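Local coordinates for acyl-[acyl-carrier-protein]--UDP-N-acetylglucosamine O-acyltransferase (Helicobacter pylori, PDB 1J2Z) that transfers a (3R)-hydroxyacyl chain from acyl carrier protein to UDP-N-acetylglucosamine, the first step of lipid A biosynthesis, at residues A154-C165 against S171-C181. Residues are numbered along the deposited sequence; the frame is centred on the assembly and turned at random.
Sequences AIHQFVRIAKGC and SALGKDVPPYC. With SOG (octyl 1-thio-beta-D-glucopyranoside), chain B.
L173 is the main bump of this contact, and I155, V159 and I161 form the hollow that takes it. Its CG stands anti to the backbone N (chi1 -173°), which sends the branched end in among them. The CD2 branch lies 3.9 Å from V159 CG1 and also touches the end of I161. I155 runs alongside L173 and lays CD1 on its CB. I167 of strand 166-167 touches I155, I161 and L173 as well, so the cluster belongs to the interior of the coil. Segments 154-165 and 171-181 lie on successive coils of the left-handed parallel beta-helix of the hexapeptide-repeat acyltransferases. Strand 154-155 pairs in parallel with 172-173, and H156 N closes the ladder on L173 O.

The 171-181 segment then takes two fewer residues to go round, so the register shifts by two before I161 bridges V177. D176 sits at this shift. Its OD1 takes R160 N at 2.9 Å, from above the carboxylate plane. Its OD2 takes NE and NH2 of the same arginine, NE at 2.9 Å. OD2 lies in the guanidinium plane, while the two flat groups are turned 60° apart. The bend of R160 at chi3 (-49°) helps bring NE round to the acid. S251 also bonds OD2, and F247 O takes R160 NH2, which ties the pair to the C-terminal helical region.

Further on, A162 CB presses on the P179 ring, only 3.4 Å from CD. The extended K163 chain runs beside Y180. K163 O accepts Y180 N and lies over one face of the Y180 ring, toward its rim. At the other end, H156 CB is 3.5 Å from C6' in the tail of the bound octyl thioglucoside, and Q157 lines the same pocket. Greasy contacts thus fill the coil interior, while the buried charge of D176 is probably balanced by R160.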
# COMPACT_ATOMS: atom_id res chain seq x y z
N ALA A 154 -9.60 0.36 3.50
CA ALA A 154 -10.21 0.58 2.20
C ALA A 154 -11.69 0.90 2.41
O ALA A 154 -12.38 0.19 3.13
CB ALA A 154 -10.07 -0.66 1.32
N ILE A 155 -12.15 1.98 1.80
CA ILE A 155 -13.55 2.39 1.90
C ILE A 155 -14.14 2.21 0.51
O ILE A 155 -13.59 2.73 -0.47
CB ILE A 155 -13.69 3.88 2.30
CG1 ILE A 155 -12.84 4.18 3.54
CG2 ILE A 155 -15.16 4.20 2.57
CD1 ILE A 155 -13.25 3.44 4.78
N HIS A 156 -15.23 1.46 0.42
CA HIS A 156 -15.86 1.19 -0.87
C HIS A 156 -16.70 2.36 -1.39
O HIS A 156 -17.06 3.26 -0.64
CB HIS A 156 -16.72 -0.07 -0.78
CG HIS A 156 -15.96 -1.28 -0.34
ND1 HIS A 156 -14.65 -1.51 -0.70
CD2 HIS A 156 -16.34 -2.35 0.41
CE1 HIS A 156 -14.25 -2.66 -0.19
NE2 HIS A 156 -15.26 -3.19 0.49
N GLN A 157 -17.02 2.32 -2.68
CA GLN A 157 -17.77 3.37 -3.34
C GLN A 157 -19.10 3.75 -2.68
O GLN A 157 -19.83 2.89 -2.19
CB GLN A 157 -18.03 2.98 -4.81
CG GLN A 157 -19.09 1.90 -4.98
CD GLN A 157 -19.22 1.42 -6.41
OE1 GLN A 157 -19.24 2.22 -7.35
NE2 GLN A 157 -19.33 0.11 -6.59
N PHE A 158 -19.40 5.04 -2.70
CA PHE A 158 -20.64 5.57 -2.15
C PHE A 158 -20.81 5.47 -0.64
O PHE A 158 -21.87 5.81 -0.11
CB PHE A 158 -21.86 4.94 -2.84
CG PHE A 158 -21.99 5.32 -4.28
CD1 PHE A 158 -21.58 4.46 -5.29
CD2 PHE A 158 -22.49 6.57 -4.63
CE1 PHE A 158 -21.66 4.84 -6.63
CE2 PHE A 158 -22.57 6.97 -5.96
CZ PHE A 158 -22.15 6.10 -6.96
N VAL A 159 -19.78 5.02 0.07
CA VAL A 159 -19.89 4.93 1.52
C VAL A 159 -19.86 6.33 2.12
O VAL A 159 -19.18 7.22 1.60
CB VAL A 159 -18.74 4.10 2.13
CG1 VAL A 159 -18.65 4.34 3.63
CG2 VAL A 159 -18.97 2.62 1.85
N ARG A 160 -20.61 6.53 3.20
CA ARG A 160 -20.64 7.82 3.86
C ARG A 160 -20.27 7.66 5.32
O ARG A 160 -20.84 6.83 6.02
CB ARG A 160 -22.02 8.46 3.75
CG ARG A 160 -22.51 8.73 2.32
CD ARG A 160 -23.90 9.35 2.36
NE ARG A 160 -24.77 8.59 3.24
CZ ARG A 160 -25.71 9.12 4.01
NH1 ARG A 160 -25.90 10.43 4.02
NH2 ARG A 160 -26.44 8.34 4.80
N ILE A 161 -19.31 8.45 5.79
CA ILE A 161 -18.89 8.40 7.18
C ILE A 161 -19.23 9.75 7.78
O ILE A 161 -18.73 10.79 7.32
CB ILE A 161 -17.37 8.14 7.30
CG1 ILE A 161 -17.03 6.81 6.62
CG2 ILE A 161 -16.96 8.10 8.77
CD1 ILE A 161 -15.54 6.61 6.42
N ALA A 162 -20.09 9.75 8.80
CA ALA A 162 -20.51 10.99 9.43
C ALA A 162 -19.45 11.58 10.35
O ALA A 162 -18.39 11.00 10.56
CB ALA A 162 -21.81 10.76 10.21
N LYS A 163 -19.77 12.76 10.88
CA LYS A 163 -18.89 13.49 11.78
C LYS A 163 -18.43 12.72 13.01
O LYS A 163 -19.17 11.90 13.55
CB LYS A 163 -19.59 14.77 12.23
CG LYS A 163 -18.84 15.58 13.28
CD LYS A 163 -19.72 16.73 13.78
CE LYS A 163 -18.97 17.65 14.73
NZ LYS A 163 -19.85 18.75 15.23
N GLY A 164 -17.20 12.99 13.43
CA GLY A 164 -16.64 12.37 14.62
C GLY A 164 -16.43 10.87 14.67
O GLY A 164 -16.35 10.31 15.76
N CYS A 165 -16.33 10.22 13.52
CA CYS A 165 -16.13 8.78 13.51
C CYS A 165 -14.68 8.35 13.51
O CYS A 165 -13.79 9.09 13.08
CB CYS A 165 -16.82 8.15 12.30
SG CYS A 165 -18.62 8.11 12.41
N SER A 171 -9.23 -1.95 7.90
CA SER A 171 -10.65 -2.28 7.78
C SER A 171 -11.08 -2.16 6.33
O SER A 171 -10.39 -1.56 5.50
CB SER A 171 -11.50 -1.32 8.62
OG SER A 171 -11.12 -1.34 9.98
N ALA A 172 -12.23 -2.76 6.02
CA ALA A 172 -12.81 -2.70 4.69
C ALA A 172 -14.25 -2.30 4.97
O ALA A 172 -15.04 -3.12 5.45
CB ALA A 172 -12.75 -4.08 4.02
N LEU A 173 -14.59 -1.05 4.70
CA LEU A 173 -15.93 -0.54 4.98
C LEU A 173 -16.82 -0.46 3.74
O LEU A 173 -16.48 0.20 2.75
CB LEU A 173 -15.83 0.84 5.64
CG LEU A 173 -17.11 1.50 6.16
CD1 LEU A 173 -17.75 0.63 7.25
CD2 LEU A 173 -16.76 2.88 6.73
N GLY A 174 -17.96 -1.14 3.81
CA GLY A 174 -18.89 -1.14 2.69
C GLY A 174 -20.25 -0.54 3.03
O GLY A 174 -21.17 -0.57 2.22
N LYS A 175 -20.37 0.02 4.23
CA LYS A 175 -21.62 0.63 4.66
C LYS A 175 -21.41 1.96 5.36
O LYS A 175 -20.29 2.28 5.78
CB LYS A 175 -22.39 -0.32 5.58
CG LYS A 175 -22.96 -1.55 4.87
CD LYS A 175 -23.89 -2.31 5.80
CE LYS A 175 -24.55 -3.49 5.10
NZ LYS A 175 -25.48 -4.21 6.00
N ASP A 176 -22.47 2.75 5.47
CA ASP A 176 -22.42 4.06 6.11
C ASP A 176 -22.23 3.96 7.61
O ASP A 176 -22.66 2.99 8.25
CB ASP A 176 -23.70 4.84 5.83
CG ASP A 176 -23.88 5.18 4.36
OD1 ASP A 176 -22.97 4.87 3.56
OD2 ASP A 176 -24.93 5.76 4.02
N VAL A 177 -21.60 4.98 8.18
CA VAL A 177 -21.36 5.02 9.62
C VAL A 177 -21.93 6.30 10.21
O VAL A 177 -21.52 7.40 9.86
CB VAL A 177 -19.86 4.96 9.93
CG1 VAL A 177 -19.65 4.92 11.44
CG2 VAL A 177 -19.23 3.73 9.27
N PRO A 178 -22.90 6.17 11.14
CA PRO A 178 -23.54 7.32 11.79
C PRO A 178 -22.55 8.10 12.64
O PRO A 178 -21.50 7.58 13.03
CB PRO A 178 -24.65 6.67 12.61
CG PRO A 178 -24.01 5.38 13.03
CD PRO A 178 -23.38 4.91 11.73
N PRO A 179 -22.87 9.36 12.96
CA PRO A 179 -21.98 10.19 13.77
C PRO A 179 -21.47 9.64 15.10
O PRO A 179 -22.18 8.92 15.82
CB PRO A 179 -22.77 11.50 13.94
CG PRO A 179 -24.19 11.11 13.69
CD PRO A 179 -24.09 10.10 12.58
N TYR A 180 -20.22 9.97 15.40
CA TYR A 180 -19.55 9.58 16.63
C TYR A 180 -19.34 8.09 16.89
O TYR A 180 -19.15 7.68 18.04
CB TYR A 180 -20.27 10.22 17.82
CG TYR A 180 -20.37 11.73 17.70
CD1 TYR A 180 -21.58 12.35 17.40
CD2 TYR A 180 -19.24 12.53 17.85
CE1 TYR A 180 -21.66 13.74 17.26
CE2 TYR A 180 -19.30 13.91 17.72
CZ TYR A 180 -20.51 14.51 17.42
OH TYR A 180 -20.56 15.88 17.28
N CYS A 181 -19.36 7.27 15.84
CA CYS A 181 -19.17 5.84 16.00
C CYS A 181 -17.76 5.38 15.64
O CYS A 181 -17.08 6.00 14.83
CB CYS A 181 -20.15 5.06 15.12
SG CYS A 181 -21.86 5.28 15.59
C1 SOG B . -13.15 2.79 -8.08
C2 SOG B . -13.14 4.06 -8.96
C3 SOG B . -11.69 4.39 -9.35
C4 SOG B . -10.89 4.62 -8.07
C5 SOG B . -10.93 3.33 -7.21
C6 SOG B . -10.17 3.53 -5.90
C1' SOG B . -14.75 1.07 -7.57
C2' SOG B . -15.20 0.79 -6.15
C3' SOG B . -16.17 -0.38 -6.11
C4' SOG B . -16.63 -0.66 -4.69
C5' SOG B . -17.60 -1.84 -4.65
C6' SOG B . -17.95 -2.20 -3.22
C7' SOG B . -18.91 -3.37 -3.16
C8' SOG B . -19.24 -3.71 -1.73
S1 SOG B . -14.50 2.48 -7.68
O2 SOG B . -13.92 3.85 -10.13
O3 SOG B . -11.66 5.56 -10.15
O4 SOG B . -9.55 4.94 -8.39
O5 SOG B . -12.32 3.01 -6.90
O6 SOG B . -8.79 3.27 -6.11
O HOH W 1 -24.68 5.39 1.35